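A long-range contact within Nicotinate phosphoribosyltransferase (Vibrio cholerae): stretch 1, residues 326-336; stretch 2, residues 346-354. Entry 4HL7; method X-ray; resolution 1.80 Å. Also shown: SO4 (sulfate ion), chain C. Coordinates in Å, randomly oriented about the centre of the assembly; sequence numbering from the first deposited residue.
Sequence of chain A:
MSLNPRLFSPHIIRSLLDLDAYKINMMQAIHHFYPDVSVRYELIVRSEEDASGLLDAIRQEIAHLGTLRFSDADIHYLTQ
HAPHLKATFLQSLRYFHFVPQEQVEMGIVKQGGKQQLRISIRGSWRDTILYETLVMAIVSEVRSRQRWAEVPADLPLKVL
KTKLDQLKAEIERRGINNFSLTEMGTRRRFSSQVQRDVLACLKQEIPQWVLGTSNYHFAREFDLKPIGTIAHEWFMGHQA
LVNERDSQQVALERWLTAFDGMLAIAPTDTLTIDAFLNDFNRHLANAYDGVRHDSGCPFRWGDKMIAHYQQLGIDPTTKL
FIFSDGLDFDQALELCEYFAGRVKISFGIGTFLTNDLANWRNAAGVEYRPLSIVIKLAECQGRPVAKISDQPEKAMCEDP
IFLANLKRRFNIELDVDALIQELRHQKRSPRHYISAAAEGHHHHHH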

# COMPACT_ATOMS: atom_id res chain seq x y z
N GLY A 326 -5.58 -4.99 -7.62
CA GLY A 326 -6.59 -5.97 -7.25
C GLY A 326 -6.46 -7.28 -8.02
O GLY A 326 -7.44 -7.82 -8.51
N LEU A 327 -5.25 -7.82 -8.07
CA LEU A 327 -4.98 -9.03 -8.89
C LEU A 327 -5.45 -10.32 -8.27
O LEU A 327 -5.53 -10.43 -7.07
N ASP A 328 -5.63 -11.31 -9.13
CA ASP A 328 -5.71 -12.71 -8.74
C ASP A 328 -4.76 -13.45 -9.71
O ASP A 328 -4.15 -12.82 -10.61
N PHE A 329 -4.64 -14.77 -9.54
CA PHE A 329 -3.55 -15.46 -10.29
C PHE A 329 -3.88 -15.54 -11.77
O PHE A 329 -2.98 -15.49 -12.62
N ASP A 330 -5.18 -15.69 -12.12
CA ASP A 330 -5.50 -15.75 -13.52
C ASP A 330 -5.24 -14.44 -14.25
O ASP A 330 -4.80 -14.41 -15.40
N GLN A 331 -5.52 -13.33 -13.60
CA GLN A 331 -5.10 -12.03 -14.16
C GLN A 331 -3.53 -11.94 -14.33
O GLN A 331 -3.00 -11.43 -15.34
N ALA A 332 -2.82 -12.47 -13.35
CA ALA A 332 -1.37 -12.36 -13.35
C ALA A 332 -0.82 -13.18 -14.53
O ALA A 332 0.02 -12.68 -15.31
N LEU A 333 -1.37 -14.40 -14.71
CA LEU A 333 -0.84 -15.25 -15.83
C LEU A 333 -1.07 -14.61 -17.19
O LEU A 333 -0.23 -14.72 -18.10
N GLU A 334 -2.22 -13.98 -17.36
CA GLU A 334 -2.50 -13.23 -18.59
C GLU A 334 -1.47 -12.13 -18.84
O GLU A 334 -1.04 -11.88 -20.01
N LEU A 335 -1.12 -11.42 -17.78
CA LEU A 335 -0.11 -10.35 -17.87
C LEU A 335 1.26 -10.96 -18.17
O LEU A 335 2.02 -10.36 -18.95
N CYS A 336 1.54 -12.14 -17.58
CA CYS A 336 2.82 -12.86 -17.88
C CYS A 336 2.99 -13.09 -19.38
O CYS A 336 4.05 -12.83 -19.93
N SER A 346 6.61 -8.28 -11.85
CA SER A 346 6.20 -8.98 -10.66
C SER A 346 4.78 -8.52 -10.29
O SER A 346 4.35 -7.42 -10.69
N PHE A 347 4.05 -9.38 -9.56
CA PHE A 347 2.65 -9.07 -9.17
C PHE A 347 2.55 -8.82 -7.68
O PHE A 347 2.84 -9.70 -6.92
N GLY A 348 2.18 -7.59 -7.30
CA GLY A 348 2.03 -7.25 -5.91
C GLY A 348 0.60 -7.55 -5.52
O GLY A 348 -0.31 -6.79 -5.87
N ILE A 349 0.40 -8.64 -4.79
CA ILE A 349 -0.95 -9.11 -4.44
C ILE A 349 -1.26 -9.03 -2.92
O ILE A 349 -0.41 -9.40 -2.09
N GLY A 350 -2.42 -8.49 -2.60
CA GLY A 350 -2.78 -8.24 -1.20
C GLY A 350 -3.90 -9.17 -0.79
O GLY A 350 -3.68 -10.33 -0.48
N THR A 351 -5.13 -8.65 -0.88
CA THR A 351 -6.34 -9.30 -0.46
C THR A 351 -6.47 -10.74 -0.95
O THR A 351 -6.84 -11.61 -0.18
N PHE A 352 -6.17 -10.98 -2.22
CA PHE A 352 -6.35 -12.31 -2.83
C PHE A 352 -5.50 -13.32 -2.10
O PHE A 352 -5.87 -14.50 -2.03
N LEU A 353 -4.39 -12.88 -1.53
CA LEU A 353 -3.53 -13.78 -0.74
C LEU A 353 -3.96 -13.93 0.73
O LEU A 353 -4.10 -15.08 1.20
N THR A 354 -4.10 -12.79 1.44
CA THR A 354 -4.23 -12.79 2.92
C THR A 354 -5.63 -12.60 3.46
O THR A 354 -5.84 -12.57 4.70

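No direct hydrogen bond crosses between these two stretches; their polar link runs through two waters and a sulfate ion, while the rest of the 507 Å² interface is packing, much of it on phenylalanine rings. Water 2 donates to Leu 327 O (2.9 Å from its O) and accepts from Phe 352 N (3.0 Å), and it also donates to SO4 O1, 2.7 Å from the water O. Water 1 accepts from Leu 327 N at 2.9 Å and lies 2.8 Å from Gly 348 O and 2.6 Å from SO4 O1. The sulfate, probably from the crystallisation liquor, is held by the start of the second helix: Gly 350 N donates to SO4 O1 (2.8 Å), and Thr 351 N and Thr 351 OG1 donate to SO4 O2 (3.0 and 3.1 Å). An ideal CB on Gly 350 would fall 2.1 Å from SO4 O2, so the absence of a side chain leaves room for the anion.

Helix 329-336 and strand 346-349 run nearly antiparallel (161°), with axes 9.6 Å apart at closest approach. Phe 347 points toward the helix with chi1 m and chi2 96°. Ala 332 CB sits over one face of its ring, 3.7 Å from the Phe 347 ring centroid and 10° off the normal, which identifies a CH-pi contact. At the ring's edge lie Leu 327 CD1, 3.9 Å from Phe 347 CD2, and Leu 335 CB, 3.6 Å from Phe 347 CE2. Cys 336 SG approaches obliquely, 3.5 Å from Phe 347 CE1.

A second aromatic cluster forms around Phe 352, which also points toward stretch 1 but takes chi1 t. Asp 328 CA lies 3.7 Å from the Phe 352 ring centroid, only 8° off the normal. The edge of this ring meets the face of Phe 329 (chi1 m): the planes are inclined at 73°, the centroids are 4.9 Å apart, and Phe 352 CE1 is 3.7 Å from Phe 329 CG. Although the CA-to-CB bond of Phe 329 points sideways, its ring reaches Ile 349 CD1 from CD1 (4.2 Å) and Leu 353 CD2 from CZ (4.1 Å). Between the clusters, Leu 327 (m, t) places CB 4.0 Å from Ile 349 CG1 (Ile 349: m, t).

The carboxylate of Asp 328 (chi1 p) leads away from stretch 2 and caps its own helix: OD2 accepts from Gln 331 N at 2.8 Å, and OD1 from Gln 331 NE2 at 3.1 Å. Asp 328 thus combines packing against Phe 352 with helix capping.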

# COMPACT_ATOMS: atom_id res chain seq x y z
CB LEU A 327 -3.46 -9.15 -9.11
CG LEU A 327 -3.04 -7.99 -10.03
CD1 LEU A 327 -1.54 -7.80 -9.93
CD2 LEU A 327 -3.45 -8.19 -11.51
CB ASP A 328 -7.15 -13.25 -8.89
CG ASP A 328 -7.77 -12.92 -10.25
OD1 ASP A 328 -8.91 -12.36 -10.22
OD2 ASP A 328 -7.14 -13.24 -11.34
CB PHE A 329 -3.29 -16.90 -9.77
CG PHE A 329 -2.59 -16.99 -8.43
CD1 PHE A 329 -1.69 -16.01 -7.99
CD2 PHE A 329 -2.77 -18.14 -7.64
CE1 PHE A 329 -1.05 -16.15 -6.75
CE2 PHE A 329 -2.10 -18.30 -6.40
CZ PHE A 329 -1.24 -17.31 -5.96
CB ASP A 330 -6.93 -16.31 -13.76
CG ASP A 330 -7.00 -17.77 -13.38
OD1 ASP A 330 -6.25 -18.57 -14.00
OD2 ASP A 330 -7.71 -18.12 -12.43
CB GLN A 331 -5.55 -10.92 -13.22
CG GLN A 331 -7.05 -10.57 -13.24
CD GLN A 331 -7.34 -9.35 -12.30
OE1 GLN A 331 -6.84 -8.26 -12.52
NE2 GLN A 331 -8.12 -9.58 -11.26
CB ALA A 332 -0.81 -12.84 -12.03
CB LEU A 333 -1.38 -16.68 -15.76
CG LEU A 333 -0.98 -17.49 -14.52
CD1 LEU A 333 -1.56 -18.94 -14.55
CD2 LEU A 333 0.54 -17.52 -14.28
CB GLU A 334 -3.91 -12.60 -18.51
CG GLU A 334 -4.36 -11.95 -19.79
CD GLU A 334 -5.70 -11.22 -19.65
OE1 GLU A 334 -6.31 -10.99 -20.71
OE2 GLU A 334 -6.13 -10.87 -18.50
CB LEU A 335 -0.10 -9.50 -16.59
CG LEU A 335 -1.29 -8.52 -16.64
CD1 LEU A 335 -1.55 -7.96 -15.23
CD2 LEU A 335 -1.09 -7.37 -17.61
CB CYS A 336 2.87 -14.21 -17.20
SG CYS A 336 3.12 -14.14 -15.40
CB SER A 346 7.16 -8.71 -9.49
OG SER A 346 6.90 -9.65 -8.43
CB PHE A 347 1.78 -10.26 -9.59
CG PHE A 347 1.87 -10.49 -11.09
CD1 PHE A 347 2.76 -11.44 -11.63
CD2 PHE A 347 1.18 -9.64 -11.95
CE1 PHE A 347 2.91 -11.55 -13.03
CE2 PHE A 347 1.34 -9.77 -13.35
CZ PHE A 347 2.21 -10.72 -13.86
CB ILE A 349 -1.17 -10.51 -4.95
CG1 ILE A 349 -0.79 -10.54 -6.46
CG2 ILE A 349 -2.62 -10.92 -4.69
CD1 ILE A 349 -1.15 -11.88 -7.18
CB THR A 351 -7.55 -8.44 -0.98
OG1 THR A 351 -7.37 -7.08 -0.49
CG2 THR A 351 -8.79 -8.93 -0.47
CB PHE A 352 -5.99 -12.25 -4.29
CG PHE A 352 -5.95 -13.58 -4.99
CD1 PHE A 352 -4.76 -14.25 -5.15
CD2 PHE A 352 -7.12 -14.13 -5.56
CE1 PHE A 352 -4.70 -15.45 -5.84
CE2 PHE A 352 -7.06 -15.34 -6.25
CZ PHE A 352 -5.83 -15.99 -6.40
CB LEU A 353 -2.02 -13.39 -0.79
CG LEU A 353 -1.32 -13.55 -2.17
CD1 LEU A 353 0.11 -13.02 -2.10
CD2 LEU A 353 -1.36 -15.03 -2.61
CB THR A 354 -3.31 -11.71 3.54
OG1 THR A 354 -3.73 -10.42 3.11
CG2 THR A 354 -1.84 -11.96 3.20
S SO4 C . -4.90 -5.84 -3.39
O1 SO4 C . -4.25 -7.03 -4.06
O2 SO4 C . -4.84 -5.84 -1.88
O3 SO4 C . -4.37 -4.62 -4.03
O4 SO4 C . -6.39 -5.86 -3.54
O HOH W 1 -3.10 -6.85 -6.39
O HOH W 2 -5.93 -9.05 -4.55